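Local structure of kinetochore protein mis18 (5J6P) at residues 8-16 with 63-71. The protein helps recruit the centromeric histone CENP-A as part of a larger complex, keeping histones of the centromeric central core deacetylated and mitotic spindles intact. Residues are numbered along the deposited sequence; the frame is centred on the assembly and turned at random.
With ZN (zinc ion), chain D.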
ATOM      1  N   GLN A   8      -1.685   5.235  -2.530  1.00 63.88           N
ATOM      2  CA  GLN A   8      -1.527   5.825  -1.201  1.00 68.91           C
ATOM      3  C   GLN A   8      -1.274   7.323  -1.162  1.00 61.64           C
ATOM      4  O   GLN A   8      -0.602   7.856  -2.022  1.00 59.92           O
ATOM      5  CB  GLN A   8      -0.310   5.229  -0.528  1.00 75.69           C
ATOM      6  CG  GLN A   8      -0.123   3.725  -0.572  1.00 73.96           C
ATOM      7  CD  GLN A   8       1.299   3.395  -0.192  1.00 78.52           C
ATOM      8  OE1 GLN A   8       1.606   2.994   0.961  1.00 78.27           O
ATOM      9  NE2 GLN A   8       2.199   3.670  -1.125  1.00 75.44           N
ATOM     10  N   CYS A   9      -1.743   7.981  -0.107  1.00 63.62           N
ATOM     11  CA  CYS A   9      -1.406   9.383   0.120  1.00 64.22           C
ATOM     12  C   CYS A   9       0.097   9.543   0.364  1.00 64.92           C
ATOM     13  O   CYS A   9       0.639   9.007   1.331  1.00 71.18           O
ATOM     14  CB  CYS A   9      -2.197   9.940   1.305  1.00 59.33           C
ATOM     15  SG  CYS A   9      -1.411  11.342   2.133  1.00 56.59           S
ATOM     16  N   LYS A  10       0.761  10.280  -0.521  1.00 67.19           N
ATOM     17  CA  LYS A  10       2.209  10.502  -0.450  1.00 66.63           C
ATOM     18  C   LYS A  10       2.727  10.856   0.927  1.00 67.69           C
ATOM     19  O   LYS A  10       3.905  10.590   1.245  1.00 69.53           O
ATOM     20  CB  LYS A  10       2.625  11.624  -1.376  1.00 68.12           C
ATOM     21  CG  LYS A  10       2.713  11.229  -2.852  1.00 79.08           C
ATOM     22  CD  LYS A  10       3.964  11.837  -3.485  1.00 82.07           C
ATOM     23  CE  LYS A  10       3.771  12.347  -4.903  1.00 92.95           C
ATOM     24  NZ  LYS A  10       4.582  13.591  -5.045  1.00 92.62           N
ATOM     25  N   LYS A  11       1.871  11.502   1.724  1.00 64.68           N
ATOM     26  CA  LYS A  11       2.319  12.086   2.968  1.00 62.16           C
ATOM     27  C   LYS A  11       2.358  11.070   4.093  1.00 67.76           C
ATOM     28  O   LYS A  11       3.352  10.966   4.743  1.00 68.70           O
ATOM     29  CB  LYS A  11       1.377  13.216   3.377  1.00 71.41           C
ATOM     30  CG  LYS A  11       2.091  14.244   4.223  1.00 74.41           C
ATOM     31  CD  LYS A  11       1.270  14.794   5.358  1.00 77.66           C
ATOM     32  CE  LYS A  11       2.176  15.590   6.294  1.00 76.86           C
ATOM     33  NZ  LYS A  11       1.617  16.918   6.629  1.00 81.06           N
ATOM     34  N   CYS A  12       1.280  10.313   4.274  1.00 61.12           N
ATOM     35  CA  CYS A  12       1.208   9.335   5.358  1.00 54.90           C
ATOM     36  C   CYS A  12       1.250   7.877   4.891  1.00 61.26           C
ATOM     37  O   CYS A  12       1.457   6.972   5.699  1.00 68.66           O
ATOM     38  CB  CYS A  12      -0.045   9.573   6.206  1.00 57.00           C
ATOM     39  SG  CYS A  12      -1.582   9.006   5.440  1.00 60.08           S
ATOM     40  N   PHE A  13       1.053   7.648   3.595  1.00 63.40           N
ATOM     41  CA  PHE A  13       1.032   6.269   3.057  1.00 60.14           C
ATOM     42  C   PHE A  13      -0.258   5.480   3.339  1.00 61.89           C
ATOM     43  O   PHE A  13      -0.304   4.260   3.184  1.00 61.32           O
ATOM     44  CB  PHE A  13       2.251   5.459   3.505  1.00 57.69           C
ATOM     45  CG  PHE A  13       3.564   5.849   2.873  1.00 66.52           C
ATOM     46  CD1 PHE A  13       3.672   6.757   1.829  1.00 70.72           C
ATOM     47  CD2 PHE A  13       4.720   5.218   3.313  1.00 71.96           C
ATOM     48  CE1 PHE A  13       4.894   7.061   1.270  1.00 65.92           C
ATOM     49  CE2 PHE A  13       5.941   5.505   2.748  1.00 75.13           C
ATOM     50  CZ  PHE A  13       6.026   6.447   1.726  1.00 71.88           C
ATOM     51  N   GLN A  14      -1.318   6.156   3.732  1.00 61.67           N
ATOM     52  CA  GLN A  14      -2.572   5.476   3.825  1.00 62.10           C
ATOM     53  C   GLN A  14      -3.022   5.024   2.447  1.00 61.99           C
ATOM     54  O   GLN A  14      -3.020   5.806   1.499  1.00 67.94           O
ATOM     55  CB  GLN A  14      -3.639   6.381   4.428  1.00 63.88           C
ATOM     56  CG  GLN A  14      -4.957   5.645   4.550  1.00 57.57           C
ATOM     57  CD  GLN A  14      -6.010   6.400   5.313  1.00 61.24           C
ATOM     58  OE1 GLN A  14      -6.120   7.655   5.259  1.00 71.76           O
ATOM     59  NE2 GLN A  14      -6.838   5.639   5.995  1.00 61.66           N
ATOM     60  N   ILE A  15      -3.431   3.771   2.345  1.00 69.36           N
ATOM     61  CA  ILE A  15      -3.953   3.263   1.087  1.00 76.86           C
ATOM     62  C   ILE A  15      -5.369   3.763   0.947  1.00 78.28           C
ATOM     63  O   ILE A  15      -6.162   3.545   1.847  1.00 68.51           O
ATOM     64  CB  ILE A  15      -3.957   1.734   1.031  1.00 76.16           C
ATOM     65  CG1 ILE A  15      -2.525   1.247   0.847  1.00 80.27           C
ATOM     66  CG2 ILE A  15      -4.837   1.220  -0.097  1.00 71.34           C
ATOM     67  CD1 ILE A  15      -2.320  -0.202   1.246  1.00 82.62           C
ATOM     68  N   VAL A  16      -5.660   4.402  -0.188  1.00 74.80           N
ATOM     69  CA  VAL A  16      -6.989   4.950  -0.471  1.00 77.02           C
ATOM     70  C   VAL A  16      -7.790   4.124  -1.497  1.00 79.31           C
ATOM     71  O   VAL A  16      -9.018   4.144  -1.498  1.00 79.85           O
ATOM     72  CB  VAL A  16      -6.885   6.420  -0.912  1.00 80.22           C
ATOM     73  CG1 VAL A  16      -6.163   7.249   0.157  1.00 76.18           C
ATOM     74  CG2 VAL A  16      -6.190   6.553  -2.267  1.00 83.07           C
ATOM     75  N   CYS A  63      -7.308  13.191   3.062  1.00 65.38           N
ATOM     76  CA  CYS A  63      -6.876  11.941   3.674  1.00 67.21           C
ATOM     77  C   CYS A  63      -7.157  11.972   5.174  1.00 66.54           C
ATOM     78  O   CYS A  63      -6.479  12.667   5.930  1.00 71.81           O
ATOM     79  CB  CYS A  63      -5.386  11.705   3.420  1.00 71.17           C
ATOM     80  SG  CYS A  63      -4.578  10.645   4.642  1.00 57.23           S
ATOM     81  N   THR A  64      -8.165  11.215   5.592  1.00 62.51           N
ATOM     82  CA  THR A  64      -8.607  11.188   7.001  1.00 69.67           C
ATOM     83  C   THR A  64      -7.500  11.100   8.030  1.00 73.11           C
ATOM     84  O   THR A  64      -7.694  11.550   9.142  1.00 87.39           O
ATOM     85  CB  THR A  64      -9.457   9.978   7.321  1.00 68.74           C
ATOM     86  OG1 THR A  64      -8.849   8.852   6.693  1.00 73.54           O
ATOM     87  CG2 THR A  64     -10.864  10.183   6.826  1.00 78.42           C
ATOM     88  N   ARG A  65      -6.368  10.506   7.676  1.00 68.62           N
ATOM     89  CA  ARG A  65      -5.207  10.490   8.548  1.00 64.73           C
ATOM     90  C   ARG A  65      -4.349  11.769   8.528  1.00 67.37           C
ATOM     91  O   ARG A  65      -4.108  12.328   9.583  1.00 85.24           O
ATOM     92  CB  ARG A  65      -4.334   9.273   8.236  1.00 74.33           C
ATOM     93  CG  ARG A  65      -3.119   9.186   9.136  1.00 79.97           C
ATOM     94  CD  ARG A  65      -2.572   7.798   9.276  1.00 79.85           C
ATOM     95  NE  ARG A  65      -3.419   7.033  10.182  1.00 85.65           N
ATOM     96  CZ  ARG A  65      -4.010   5.878   9.879  1.00103.89           C
ATOM     97  NH1 ARG A  65      -3.842   5.272   8.666  1.00 97.90           N
ATOM     98  NH2 ARG A  65      -4.768   5.308  10.821  1.00 99.10           N
ATOM     99  N   CYS A  66      -3.872  12.170   7.355  1.00 68.01           N
ATOM    100  CA  CYS A  66      -2.924  13.274   7.252  1.00 67.14           C
ATOM    101  C   CYS A  66      -3.581  14.588   6.852  1.00 63.72           C
ATOM    102  O   CYS A  66      -2.897  15.584   6.617  1.00 67.23           O
ATOM    103  CB  CYS A  66      -1.808  12.927   6.263  1.00 64.60           C
ATOM    104  SG  CYS A  66      -2.189  13.316   4.540  1.00 57.57           S
ATOM    105  N   ASN A  67      -4.907  14.591   6.775  1.00 68.58           N
ATOM    106  CA  ASN A  67      -5.648  15.833   6.403  1.00 71.81           C
ATOM    107  C   ASN A  67      -5.259  16.526   5.084  1.00 66.90           C
ATOM    108  O   ASN A  67      -5.723  17.585   4.808  1.00 66.12           O
ATOM    109  CB  ASN A  67      -5.564  16.861   7.522  1.00 64.83           C
ATOM    110  CG  ASN A  67      -6.117  16.337   8.818  1.00 64.11           C
ATOM    111  OD1 ASN A  67      -7.197  15.753   8.861  1.00 62.78           O
ATOM    112  ND2 ASN A  67      -5.374  16.527   9.887  1.00 81.60           N
ATOM    113  N   GLU A  68      -4.434  15.913   4.264  1.00 67.59           N
ATOM    114  CA  GLU A  68      -4.016  16.514   3.049  1.00 61.62           C
ATOM    115  C   GLU A  68      -5.163  16.446   2.031  1.00 68.49           C
ATOM    116  O   GLU A  68      -5.947  15.497   1.994  1.00 65.92           O
ATOM    117  CB  GLU A  68      -2.790  15.766   2.524  1.00 69.99           C
ATOM    118  CG  GLU A  68      -1.956  16.563   1.544  1.00 77.17           C
ATOM    119  CD  GLU A  68      -1.018  17.550   2.215  1.00 78.05           C
ATOM    120  OE1 GLU A  68      -1.342  18.073   3.285  1.00 76.50           O
ATOM    121  OE2 GLU A  68       0.059  17.810   1.658  1.00 97.70           O
ATOM    122  N   VAL A  69      -5.258  17.494   1.226  1.00 68.12           N
ATOM    123  CA  VAL A  69      -6.184  17.544   0.143  1.00 73.00           C
ATOM    124  C   VAL A  69      -5.492  16.797  -0.983  1.00 76.88           C
ATOM    125  O   VAL A  69      -4.400  17.180  -1.437  1.00 79.14           O
ATOM    126  CB  VAL A  69      -6.577  18.999  -0.216  1.00 78.04           C
ATOM    127  CG1 VAL A  69      -7.418  19.050  -1.480  1.00 78.21           C
ATOM    128  CG2 VAL A  69      -7.384  19.603   0.920  1.00 72.34           C
ATOM    129  N   ILE A  70      -6.140  15.709  -1.390  1.00 77.48           N
ATOM    130  CA  ILE A  70      -5.588  14.737  -2.333  1.00 76.65           C
ATOM    131  C   ILE A  70      -6.459  14.538  -3.557  1.00 75.51           C
ATOM    132  O   ILE A  70      -6.089  13.791  -4.452  1.00 88.41           O
ATOM    133  CB  ILE A  70      -5.377  13.325  -1.675  1.00 74.27           C
ATOM    134  CG1 ILE A  70      -6.681  12.763  -1.121  1.00 70.26           C
ATOM    135  CG2 ILE A  70      -4.319  13.375  -0.578  1.00 73.20           C
ATOM    136  CD1 ILE A  70      -6.540  11.359  -0.607  1.00 76.00           C
ATOM    137  N   GLY A  71      -7.617  15.174  -3.606  1.00 83.80           N
ATOM    138  CA  GLY A  71      -8.522  14.956  -4.728  1.00 85.53           C
ATOM    139  C   GLY A  71      -9.789  15.769  -4.656  1.00 73.99           C
ATOM    140  O   GLY A  71      -9.816  16.860  -4.059  1.00 78.15           O
TER
HETATM  141 ZN    ZN D 201      -2.481  11.207   4.163  1.00 20.00          ZN
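Cys9 meets Cys63 and Cys66 across a shared zinc ion, its SG 2.3 Å from the metal ZN. That sulfur stands anti to its own backbone N (chi1 155°), which carries it over the turn that follows, where the amide of Cys12 and, more weakly, that of Lys11 donate to it. Lys11 reaches over the opposing turn: its aliphatic CD lies 3.7 Å from Cys66 CB, and its ammonium heads toward Glu68 without touching it, the carboxylate of Glu68 being salt-bridged to Lys94. Cys12 SG completes the site, modelled 2.7 Å from ZN, a length not to be over-read at this resolution. Cys12 CB packs on Cys66 CB at 3.8 Å.

The site illustrates how two zinc knuckles, each a CxxC turn, make one distorted tetrahedral centre. The Cys63–Cys66 turn repeats the pattern, its Cys66 amide pointing almost straight at Cys63 SG (173°), and such N-H donors would be expected to temper the negative charge of the thiolates. Within this Yippee/Mis18 domain, of the beta-tent clan, the metal ties the three-stranded sheet to the six-stranded one.

Gln14, its backbone N bonded to Cys12 SG, extends its side chain beside Cys63 SG and across Thr64 at roughly a right angle, the amide plane tilted 43° from the Arg65 guanidinium, which also meets Phe13 of the second subunit. An alanine here would remove that amide and is likely to leave a gap beside Thr64 and Arg65 and the Cys63 sulfur less covered. Thr64 itself is hydrogen-bonded to the carbonyl of Asn40. Last, Val16 CG1 touches Ile70 CD1 at 4.2 Å, the two side chains running antiparallel alongside each other while both rest on Leu95.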